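Long-range contacts in alpha-1,2-mannosyltransferase (Ktr4), putative (Neosartorya fumigata, PDB 7BOP), which is a putative fungal mannosyltransferase of the GT-A fold whose structure holds GDP and a manganese ion: residues E91-S96 and V197-N202; P101-N106 and P182-Y187; G219-L224 and S281-G286. All coordinates share one frame; numbering follows the deposited sequence.

Interaction 1: E91-S96 and V197-N202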
loop_
_atom_site.group_PDB
_atom_site.type_symbol
_atom_site.label_atom_id
_atom_site.label_comp_id
_atom_site.label_asym_id
_atom_site.label_seq_id
_atom_site.Cartn_x
_atom_site.Cartn_y
_atom_site.Cartn_z
ATOM N N GLU A 91 -1.423 2.236 -17.796
ATOM C CA GLU A 91 -1.782 1.654 -19.091
ATOM C C GLU A 91 -0.579 1.543 -20.039
ATOM O O GLU A 91 -0.309 0.464 -20.572
ATOM C CB GLU A 91 -2.924 2.459 -19.729
ATOM C CG GLU A 91 -4.266 2.245 -19.031
ATOM C CD GLU A 91 -4.919 0.915 -19.389
ATOM O OE1 GLU A 91 -4.631 0.403 -20.487
ATOM O OE2 GLU A 91 -5.706 0.366 -18.576
ATOM N N ARG A 92 0.169 2.634 -20.211
ATOM C CA ARG A 92 1.323 2.638 -21.111
ATOM C C ARG A 92 2.376 1.621 -20.683
ATOM O O ARG A 92 2.921 0.898 -21.522
ATOM C CB ARG A 92 1.971 4.030 -21.176
ATOM C CG ARG A 92 3.079 4.147 -22.218
ATOM C CD ARG A 92 3.819 5.478 -22.145
ATOM N NE ARG A 92 4.556 5.632 -20.884
ATOM C CZ ARG A 92 4.184 6.374 -19.835
ATOM N NH1 ARG A 92 3.056 7.087 -19.842
ATOM N NH2 ARG A 92 4.964 6.404 -18.748
ATOM N N THR A 93 2.670 1.574 -19.383
ATOM C CA THR A 93 3.732 0.705 -18.906
ATOM C C THR A 93 3.336 -0.754 -18.764
ATOM O O THR A 93 4.207 -1.617 -18.827
ATOM C CB THR A 93 4.311 1.185 -17.563
ATOM O OG1 THR A 93 3.292 1.217 -16.563
ATOM C CG2 THR A 93 4.967 2.557 -17.728
ATOM N N TRP A 94 2.050 -1.029 -18.561
ATOM C CA TRP A 94 1.604 -2.378 -18.202
ATOM C C TRP A 94 0.227 -2.780 -18.759
ATOM O O TRP A 94 0.135 -3.735 -19.532
ATOM C CB TRP A 94 1.615 -2.554 -16.673
ATOM C CG TRP A 94 1.361 -3.964 -16.266
ATOM C CD1 TRP A 94 2.201 -5.007 -16.407
ATOM C CD2 TRP A 94 0.159 -4.487 -15.707
ATOM N NE1 TRP A 94 1.614 -6.164 -15.948
ATOM C CE2 TRP A 94 0.358 -5.869 -15.507
ATOM C CE3 TRP A 94 -1.061 -3.919 -15.329
ATOM C CZ2 TRP A 94 -0.623 -6.696 -14.961
ATOM C CZ3 TRP A 94 -2.036 -4.742 -14.778
ATOM C CH2 TRP A 94 -1.810 -6.119 -14.610
ATOM N N ASN A 95 -0.837 -2.086 -18.365
ATOM C CA ASN A 95 -2.179 -2.626 -18.594
ATOM C C ASN A 95 -2.681 -2.586 -20.056
ATOM O O ASN A 95 -3.649 -3.292 -20.379
ATOM C CB ASN A 95 -3.213 -1.996 -17.672
ATOM C CG ASN A 95 -4.423 -2.897 -17.457
ATOM O OD1 ASN A 95 -4.278 -4.090 -17.195
ATOM N ND2 ASN A 95 -5.611 -2.335 -17.546
ATOM N N SER A 96 -2.049 -1.804 -20.934
ATOM C CA SER A 96 -2.439 -1.843 -22.354
ATOM C C SER A 96 -2.159 -3.213 -22.964
ATOM O O SER A 96 -2.791 -3.581 -23.940
ATOM C CB SER A 96 -1.753 -0.756 -23.165
ATOM O OG SER A 96 -0.367 -0.952 -23.174
ATOM N N VAL A 197 0.010 9.653 -9.130
ATOM C CA VAL A 197 1.229 8.850 -9.022
ATOM C C VAL A 197 1.777 8.607 -10.411
ATOM O O VAL A 197 1.039 8.681 -11.404
ATOM C CB VAL A 197 1.006 7.513 -8.275
ATOM C CG1 VAL A 197 0.396 7.771 -6.911
ATOM C CG2 VAL A 197 0.161 6.546 -9.080
ATOM N N GLN A 198 3.071 8.316 -10.483
ATOM C CA GLN A 198 3.713 7.997 -11.754
ATOM C C GLN A 198 4.234 6.568 -11.782
ATOM O O GLN A 198 4.687 6.031 -10.767
ATOM C CB GLN A 198 4.872 8.950 -12.040
ATOM C CG GLN A 198 4.563 10.428 -11.859
ATOM C CD GLN A 198 5.732 11.292 -12.289
ATOM O OE1 GLN A 198 5.962 11.472 -13.476
ATOM N NE2 GLN A 198 6.501 11.795 -11.328
ATOM N N PHE A 199 4.196 5.976 -12.968
ATOM C CA PHE A 199 4.875 4.706 -13.253
ATOM C C PHE A 199 5.878 4.962 -14.360
ATOM O O PHE A 199 5.530 5.538 -15.400
ATOM C CB PHE A 199 3.887 3.613 -13.652
ATOM C CG PHE A 199 2.920 3.260 -12.572
ATOM C CD1 PHE A 199 3.250 2.310 -11.607
ATOM C CD2 PHE A 199 1.688 3.894 -12.488
ATOM C CE1 PHE A 199 2.363 1.990 -10.588
ATOM C CE2 PHE A 199 0.797 3.577 -11.470
ATOM C CZ PHE A 199 1.134 2.617 -10.523
ATOM N N PHE A 200 7.118 4.534 -14.136
ATOM C CA PHE A 200 8.244 4.894 -14.989
ATOM C C PHE A 200 8.761 3.795 -15.909
ATOM O O PHE A 200 9.501 4.112 -16.832
ATOM C CB PHE A 200 9.419 5.366 -14.130
ATOM C CG PHE A 200 9.118 6.571 -13.276
ATOM C CD1 PHE A 200 8.839 7.804 -13.857
ATOM C CD2 PHE A 200 9.131 6.476 -11.876
ATOM C CE1 PHE A 200 8.577 8.916 -13.063
ATOM C CE2 PHE A 200 8.882 7.582 -11.085
ATOM C CZ PHE A 200 8.601 8.806 -11.676
ATOM N N CYS A 201 8.412 2.526 -15.652
ATOM C CA CYS A 201 9.063 1.383 -16.308
ATOM C C CYS A 201 8.071 0.454 -16.964
ATOM O O CYS A 201 7.064 0.096 -16.360
ATOM C CB CYS A 201 9.875 0.549 -15.310
ATOM S SG CYS A 201 10.985 1.527 -14.280
ATOM N N ASN A 202 8.372 0.039 -18.189
ATOM C CA ASN A 202 7.600 -1.017 -18.837
ATOM C C ASN A 202 7.760 -2.295 -18.042
ATOM O O ASN A 202 8.863 -2.645 -17.634
ATOM C CB ASN A 202 8.049 -1.233 -20.282
ATOM C CG ASN A 202 7.665 -0.072 -21.180
ATOM O OD1 ASN A 202 6.670 0.596 -20.944
ATOM N ND2 ASN A 202 8.457 0.178 -22.197
HETATM O O HOH W 1 6.781 3.461 -21.537
HETATM O O HOH W 2 6.416 8.202 -16.517
HETATM O O HOH W 3 4.524 -0.041 -14.491
#
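T93, on helix 80-98 of this GT-A-fold glycosyltransferase, presses against the chain from F199 to N202, where strand 198-199 gives way to a loop that C201 ties to C355 by a disulfide. The tight part of the contact gathers at the threonine. Its CB lies only 3.2 Å from C201 O, and the CG2 methyl comes to 3.5 Å from that same C201 O. With chi1 at 60°, OG1 sits between the backbone N and the carbonyl carbon, where it hydrogen-bonds D89 O one helical turn back. T93 OG1 also rests 3.8 Å from F199 CB, the two side chains crossing at about a right angle before the phenyl ring leads away. The backbones also close in, N202 CA giving a C-H...O contact to T93 O at 3.4 Å. A water donates to both T93 OG1 and C201 O.

The exposed R92 side is looser. No direct hydrogen bond joins the two segments. The R92 guanidinium is paired with D89 through NH1; R92 NH2 comes no closer than 3.5 Å to F199 O, and water links the guanidinium to N202. This water lies in the guanidinium plane, accepts from R92 NE and donates to N202 OD1 at 2.9 Å.

Interaction 2: P101-N106 and P182-Y187. With GDP (guanosine-5'-diphosphate), chain H.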
loop_
_atom_site.group_PDB
_atom_site.type_symbol
_atom_site.label_atom_id
_atom_site.label_comp_id
_atom_site.label_asym_id
_atom_site.label_seq_id
_atom_site.Cartn_x
_atom_site.Cartn_y
_atom_site.Cartn_z
ATOM N N PRO A 101 -9.268 -5.328 -15.549
ATOM C CA PRO A 101 -10.284 -4.298 -15.320
ATOM C C PRO A 101 -9.907 -3.297 -14.224
ATOM O O PRO A 101 -9.119 -3.628 -13.322
ATOM C CB PRO A 101 -11.496 -5.102 -14.875
ATOM C CG PRO A 101 -10.919 -6.302 -14.215
ATOM C CD PRO A 101 -9.650 -6.619 -14.944
ATOM N N TRP A 102 -10.466 -2.087 -14.335
ATOM C CA TRP A 102 -10.382 -1.058 -13.302
ATOM C C TRP A 102 -11.691 -1.016 -12.523
ATOM O O TRP A 102 -12.780 -0.961 -13.128
ATOM C CB TRP A 102 -10.154 0.323 -13.902
ATOM C CG TRP A 102 -8.836 0.573 -14.522
ATOM C CD1 TRP A 102 -8.444 0.232 -15.788
ATOM C CD2 TRP A 102 -7.734 1.276 -13.934
ATOM N NE1 TRP A 102 -7.167 0.670 -16.016
ATOM C CE2 TRP A 102 -6.705 1.314 -14.896
ATOM C CE3 TRP A 102 -7.514 1.867 -12.685
ATOM C CZ2 TRP A 102 -5.466 1.922 -14.648
ATOM C CZ3 TRP A 102 -6.287 2.475 -12.437
ATOM C CH2 TRP A 102 -5.278 2.495 -13.413
ATOM N N ILE A 103 -11.593 -1.040 -11.191
ATOM C CA ILE A 103 -12.743 -0.862 -10.314
ATOM C C ILE A 103 -12.492 0.361 -9.431
ATOM O O ILE A 103 -11.570 0.371 -8.593
ATOM C CB ILE A 103 -13.032 -2.118 -9.468
ATOM C CG1 ILE A 103 -13.082 -3.364 -10.357
ATOM C CG2 ILE A 103 -14.352 -1.976 -8.729
ATOM C CD1 ILE A 103 -13.287 -4.664 -9.622
ATOM N N PHE A 104 -13.315 1.393 -9.631
ATOM C CA PHE A 104 -13.232 2.635 -8.877
ATOM C C PHE A 104 -14.238 2.640 -7.734
ATOM O O PHE A 104 -15.380 2.180 -7.896
ATOM C CB PHE A 104 -13.459 3.823 -9.808
ATOM C CG PHE A 104 -12.493 3.867 -10.953
ATOM C CD1 PHE A 104 -11.180 4.269 -10.748
ATOM C CD2 PHE A 104 -12.883 3.488 -12.236
ATOM C CE1 PHE A 104 -10.273 4.296 -11.790
ATOM C CE2 PHE A 104 -11.979 3.521 -13.289
ATOM C CZ PHE A 104 -10.671 3.933 -13.070
ATOM N N PHE A 105 -13.798 3.135 -6.576
ATOM C CA PHE A 105 -14.617 3.217 -5.365
ATOM C C PHE A 105 -14.703 4.645 -4.876
ATOM O O PHE A 105 -13.744 5.407 -4.979
ATOM C CB PHE A 105 -14.025 2.348 -4.260
ATOM C CG PHE A 105 -14.047 0.881 -4.575
ATOM C CD1 PHE A 105 -15.157 0.108 -4.246
ATOM C CD2 PHE A 105 -12.970 0.274 -5.200
ATOM C CE1 PHE A 105 -15.178 -1.246 -4.527
ATOM C CE2 PHE A 105 -12.992 -1.083 -5.491
ATOM C CZ PHE A 105 -14.092 -1.847 -5.148
ATOM N N ASN A 106 -15.860 4.999 -4.322
ATOM C CA ASN A 106 -16.091 6.338 -3.804
ATOM C C ASN A 106 -17.255 6.269 -2.814
ATOM O O ASN A 106 -18.195 5.499 -3.007
ATOM C CB ASN A 106 -16.357 7.298 -4.979
ATOM C CG ASN A 106 -16.417 8.764 -4.570
ATOM O OD1 ASN A 106 -16.319 9.109 -3.394
ATOM N ND2 ASN A 106 -16.588 9.637 -5.557
ATOM N N PRO A 182 -18.869 -5.880 -1.916
ATOM C CA PRO A 182 -19.460 -6.920 -2.795
ATOM C C PRO A 182 -18.842 -7.041 -4.200
ATOM O O PRO A 182 -18.651 -8.139 -4.700
ATOM C CB PRO A 182 -20.935 -6.487 -2.899
ATOM C CG PRO A 182 -21.201 -5.788 -1.610
ATOM C CD PRO A 182 -19.917 -5.072 -1.255
ATOM N N ALA A 183 -18.573 -5.909 -4.829
ATOM C CA ALA A 183 -17.834 -5.829 -6.099
ATOM C C ALA A 183 -16.554 -6.666 -6.204
ATOM O O ALA A 183 -16.203 -7.102 -7.311
ATOM C CB ALA A 183 -17.532 -4.382 -6.441
ATOM N N LEU A 184 -15.867 -6.893 -5.082
ATOM C CA LEU A 184 -14.638 -7.685 -5.077
ATOM C C LEU A 184 -14.809 -9.139 -4.639
ATOM O O LEU A 184 -13.820 -9.868 -4.549
ATOM C CB LEU A 184 -13.581 -7.002 -4.192
ATOM C CG LEU A 184 -13.117 -5.625 -4.658
ATOM C CD1 LEU A 184 -12.027 -5.106 -3.720
ATOM C CD2 LEU A 184 -12.605 -5.666 -6.091
ATOM N N LYS A 185 -16.043 -9.580 -4.404
ATOM C CA LYS A 185 -16.295 -10.923 -3.867
ATOM C C LYS A 185 -15.653 -12.049 -4.690
ATOM O O LYS A 185 -15.086 -12.984 -4.124
ATOM C CB LYS A 185 -17.802 -11.176 -3.740
ATOM C CG LYS A 185 -18.149 -12.421 -2.939
ATOM C CD LYS A 185 -19.609 -12.801 -3.112
ATOM C CE LYS A 185 -19.932 -14.117 -2.414
ATOM N NZ LYS A 185 -21.062 -14.814 -3.092
ATOM N N ASN A 186 -15.732 -11.966 -6.015
ATOM C CA ASN A 186 -15.155 -13.011 -6.873
ATOM C C ASN A 186 -13.700 -12.773 -7.300
ATOM O O ASN A 186 -13.165 -13.526 -8.108
ATOM C CB ASN A 186 -16.059 -13.236 -8.091
ATOM C CG ASN A 186 -17.462 -13.677 -7.691
ATOM O OD1 ASN A 186 -17.634 -14.490 -6.778
ATOM N ND2 ASN A 186 -18.468 -13.126 -8.358
ATOM N N TYR A 187 -13.054 -11.760 -6.721
ATOM C CA TYR A 187 -11.654 -11.448 -6.997
ATOM C C TYR A 187 -10.770 -11.948 -5.872
ATOM O O TYR A 187 -11.189 -11.967 -4.722
ATOM C CB TYR A 187 -11.495 -9.936 -7.155
ATOM C CG TYR A 187 -12.117 -9.423 -8.421
ATOM C CD1 TYR A 187 -13.471 -9.084 -8.480
ATOM C CD2 TYR A 187 -11.363 -9.299 -9.578
ATOM C CE1 TYR A 187 -14.046 -8.619 -9.661
ATOM C CE2 TYR A 187 -11.922 -8.838 -10.760
ATOM C CZ TYR A 187 -13.262 -8.504 -10.794
ATOM O OH TYR A 187 -13.790 -8.045 -11.971
HETATM P PB GDP H . -2.275 10.632 1.073
HETATM O O1B GDP H . -1.891 12.084 1.037
HETATM O O2B GDP H . -1.852 9.834 -0.173
HETATM O O3B GDP H . -1.992 9.908 2.374
HETATM O O3A GDP H . -3.897 10.748 1.039
HETATM P PA GDP H . -4.813 10.903 -0.292
HETATM O O1A GDP H . -5.600 12.189 -0.221
HETATM O O2A GDP H . -3.945 10.560 -1.524
HETATM O "O5'" GDP H . -5.846 9.718 0.050
HETATM C "C5'" GDP H . -5.475 8.347 -0.095
HETATM C "C4'" GDP H . -6.369 7.669 -1.130
HETATM O "O4'" GDP H . -7.723 7.692 -0.668
HETATM C "C3'" GDP H . -6.406 8.366 -2.483
HETATM O "O3'" GDP H . -6.629 7.356 -3.480
HETATM C "C2'" GDP H . -7.573 9.335 -2.383
HETATM O "O2'" GDP H . -8.162 9.603 -3.655
HETATM C "C1'" GDP H . -8.521 8.576 -1.460
HETATM N N9 GDP H . -9.364 9.357 -0.522
HETATM C C8 GDP H . -8.998 10.042 0.597
HETATM N N7 GDP H . -10.088 10.566 1.205
HETATM C C5 GDP H . -11.170 10.211 0.484
HETATM C C6 GDP H . -12.632 10.422 0.555
HETATM O O6 GDP H . -13.099 11.098 1.487
HETATM N N1 GDP H . -13.420 9.873 -0.393
HETATM C C2 GDP H . -12.910 9.125 -1.406
HETATM N N2 GDP H . -13.729 8.592 -2.347
HETATM N N3 GDP H . -11.578 8.903 -1.535
HETATM C C4 GDP H . -10.689 9.404 -0.640
#
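A183 opens the loop's approach to strand 102-106, its CB standing 4.4 Å from F105 CE1. It belongs to a short 3-10 segment, 182-184, closed by a bond from K185 N to P182 O, and its own carbonyl oxygen bonds a glycerol molecule. L184 follows and divides its branched end between two strand residues: CG meets F105 CZ at 3.9 Å, while CD2 lies 3.7 Å from I103 CD1. The leucine and isoleucine run alongside each other, pointing opposite ways, whereas the phenylalanine ring is met obliquely. L184 also begins a type I turn in which Y187 N bonds L184 O at 3.0 Å, and R292 grips the carbonyl oxygens of both L184 and Y187. The turn brings Y187 back to the strand. The I103 and Y187 side chains reach toward each other tip to tip, and I103 CD1 lies over one face of the tyrosine ring, 4.0 Å from Y187 CZ. Because I103 CD1 extends anti along its chain (chi2 177°), this one methyl touches both L184 and Y187. Farther out, Y187 OH lies 4.0 Å from P101 CG and bonds the glycerol.

I103 and F105 on one face of the strand, with P101 just before it, thus meet the loop, while W102 and F104 pack on helix 80-98. N106 OD1 accepts a 2.8 Å hydrogen bond from GDP N2, bent to 142° at the hydrogen. Strand 102-106 pairs in parallel with 69-74 and 126-130 and carries N106 to the guanine, as in the Rossmann-like nucleotide-binding part of the GT-A fold.

Interaction 3: G219-L224 and S281-G286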
loop_
_atom_site.group_PDB
_atom_site.type_symbol
_atom_site.label_atom_id
_atom_site.label_comp_id
_atom_site.label_asym_id
_atom_site.label_seq_id
_atom_site.Cartn_x
_atom_site.Cartn_y
_atom_site.Cartn_z
ATOM N N GLY A 219 2.770 -7.241 -2.320
ATOM C CA GLY A 219 3.871 -6.600 -2.996
ATOM C C GLY A 219 3.892 -5.107 -2.733
ATOM O O GLY A 219 2.839 -4.460 -2.715
ATOM N N PHE A 220 5.098 -4.574 -2.539
ATOM C CA PHE A 220 5.314 -3.148 -2.272
ATOM C C PHE A 220 6.446 -2.581 -3.126
ATOM O O PHE A 220 7.240 -3.325 -3.688
ATOM C CB PHE A 220 5.636 -2.945 -0.785
ATOM C CG PHE A 220 7.013 -3.390 -0.385
ATOM C CD1 PHE A 220 7.277 -4.728 -0.126
ATOM C CD2 PHE A 220 8.053 -2.468 -0.248
ATOM C CE1 PHE A 220 8.541 -5.150 0.254
ATOM C CE2 PHE A 220 9.330 -2.886 0.121
ATOM C CZ PHE A 220 9.575 -4.231 0.372
ATOM N N THR A 221 6.522 -1.256 -3.202
ATOM C CA THR A 221 7.658 -0.574 -3.845
ATOM C C THR A 221 8.488 0.298 -2.905
ATOM O O THR A 221 9.684 0.417 -3.116
ATOM C CB THR A 221 7.197 0.324 -5.010
ATOM O OG1 THR A 221 6.128 1.153 -4.558
ATOM C CG2 THR A 221 6.719 -0.523 -6.183
ATOM N N ILE A 222 7.856 0.908 -1.901
ATOM C CA ILE A 222 8.496 1.897 -1.013
ATOM C C ILE A 222 8.233 1.510 0.450
ATOM O O ILE A 222 7.181 0.964 0.771
ATOM C CB ILE A 222 8.006 3.327 -1.372
ATOM C CG1 ILE A 222 8.494 3.694 -2.784
ATOM C CG2 ILE A 222 8.481 4.378 -0.364
ATOM C CD1 ILE A 222 7.989 5.027 -3.333
ATOM N N ASN A 223 9.213 1.755 1.320
ATOM C CA ASN A 223 9.153 1.343 2.728
ATOM C C ASN A 223 9.641 2.533 3.559
ATOM O O ASN A 223 10.796 2.937 3.431
ATOM C CB ASN A 223 10.035 0.111 2.944
ATOM C CG ASN A 223 9.750 -0.617 4.254
ATOM O OD1 ASN A 223 9.835 -0.042 5.345
ATOM N ND2 ASN A 223 9.419 -1.901 4.150
ATOM N N LEU A 224 8.758 3.095 4.381
ATOM C CA LEU A 224 8.990 4.377 5.053
ATOM C C LEU A 224 8.781 4.310 6.554
ATOM O O LEU A 224 8.027 3.480 7.052
ATOM C CB LEU A 224 7.994 5.430 4.547
ATOM C CG LEU A 224 7.905 5.782 3.066
ATOM C CD1 LEU A 224 6.871 6.874 2.876
ATOM C CD2 LEU A 224 9.236 6.263 2.536
ATOM N N SER A 281 1.459 2.208 1.385
ATOM C CA SER A 281 0.259 1.550 0.861
ATOM C C SER A 281 -0.477 2.239 -0.290
ATOM O O SER A 281 -1.407 1.645 -0.848
ATOM C CB SER A 281 -0.725 1.318 2.000
ATOM O OG SER A 281 -1.239 2.555 2.455
ATOM N N ASN A 282 -0.122 3.476 -0.634
ATOM C CA ASN A 282 -0.672 4.072 -1.863
ATOM C C ASN A 282 -0.444 3.173 -3.097
ATOM O O ASN A 282 -1.255 3.174 -4.023
ATOM C CB ASN A 282 -0.169 5.496 -2.104
ATOM C CG ASN A 282 1.332 5.622 -1.989
ATOM O OD1 ASN A 282 2.088 5.139 -2.828
ATOM N ND2 ASN A 282 1.766 6.299 -0.943
ATOM N N PHE A 283 0.653 2.411 -3.081
ATOM C CA PHE A 283 0.885 1.282 -3.990
ATOM C C PHE A 283 0.740 -0.009 -3.201
ATOM O O PHE A 283 1.392 -0.163 -2.156
ATOM C CB PHE A 283 2.314 1.328 -4.568
ATOM C CG PHE A 283 2.700 0.091 -5.352
ATOM C CD1 PHE A 283 3.154 -1.060 -4.704
ATOM C CD2 PHE A 283 2.597 0.071 -6.739
ATOM C CE1 PHE A 283 3.490 -2.199 -5.414
ATOM C CE2 PHE A 283 2.938 -1.070 -7.458
ATOM C CZ PHE A 283 3.383 -2.206 -6.794
ATOM N N GLU A 284 -0.063 -0.944 -3.711
ATOM C CA GLU A 284 -0.150 -2.301 -3.165
ATOM C C GLU A 284 -0.570 -3.247 -4.265
ATOM O O GLU A 284 -1.457 -2.908 -5.057
ATOM C CB GLU A 284 -1.203 -2.424 -2.057
ATOM C CG GLU A 284 -0.914 -1.643 -0.798
ATOM C CD GLU A 284 -1.821 -2.006 0.368
ATOM O OE1 GLU A 284 -1.329 -1.938 1.518
ATOM O OE2 GLU A 284 -3.009 -2.370 0.154
ATOM N N ILE A 285 0.062 -4.415 -4.307
ATOM C CA ILE A 285 -0.464 -5.559 -5.046
ATOM C C ILE A 285 -0.641 -6.651 -4.005
ATOM O O ILE A 285 0.335 -7.067 -3.383
ATOM C CB ILE A 285 0.459 -5.996 -6.188
ATOM C CG1 ILE A 285 0.594 -4.862 -7.219
ATOM C CG2 ILE A 285 -0.093 -7.262 -6.846
ATOM C CD1 ILE A 285 1.645 -5.084 -8.291
ATOM N N GLY A 286 -1.877 -7.101 -3.786
ATOM C CA GLY A 286 -2.145 -7.978 -2.656
ATOM C C GLY A 286 -3.150 -9.083 -2.888
ATOM O O GLY A 286 -3.951 -9.025 -3.819
HETATM O O HOH W 4 4.653 3.258 -2.656
#
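G219 and I285 form an antiparallel hydrogen-bonded pair, I285 N reaching G219 O at 3.2 Å in a nearly straight bond (173°) and G219 N reaching I285 O at 2.7 Å in a more bent one. Beyond this pair the contact passes to side chains, chiefly F283 and T221. In F283, CG anti to the backbone N (chi1 171°) places the ring against T221, where strand 218-224 is interrupted. The CG2 methyl of T221 stands over the centre of the ring, 3.7 Å from the F283 centroid and 11° off the ring normal, a CH-pi contact. T221 OG1 is also near the ring, 3.7 Å from F283 CG. At the ring edge, close to its plane, F220 CA approaches F283 CE1 at 3.8 Å. The same CE1 of F283 comes within 3.6 Å of G219 O.

F220 and E284 point away from the contact: the F220 ring stacks on W335, and the E284 carboxylate bonds Y190, Y218 and H320. Strand 284-287 lies in the mixed sheet between strands 218-224 and 189-192, antiparallel to both. Strand 218-224 in turn pairs with 278-279 and 333-335, F220 meets Y379 of helix 376-382, and the F283 ring meets that of W191 of strand 189-192, the planes about 70° apart, and lies edge-to-face with Y341 of strand 341-343.

Overall arrangement
Interactions 1 and 2 lie with centres about 21 Å apart but touch directly, E91 OE2 of helix 80-98 probably accepting a hydrogen bond from W102 NE1 at 3.0 Å; helix and strand follow one another in the chain. Interactions 2 and 3, about 19 Å apart between centres, reach the same mixed sheet at different strands. Interactions 1 and 3 have centres about 16 Å apart and nearest atoms about 4 Å apart, without touching. Interaction 3 is the most central, about 4 Å from the centre of the chain. Interaction 2 touches GDP through N106, whereas the side chains of F283 and F199, about 10 and 11 Å away, do not reach it. E194 and H343 bind the manganese.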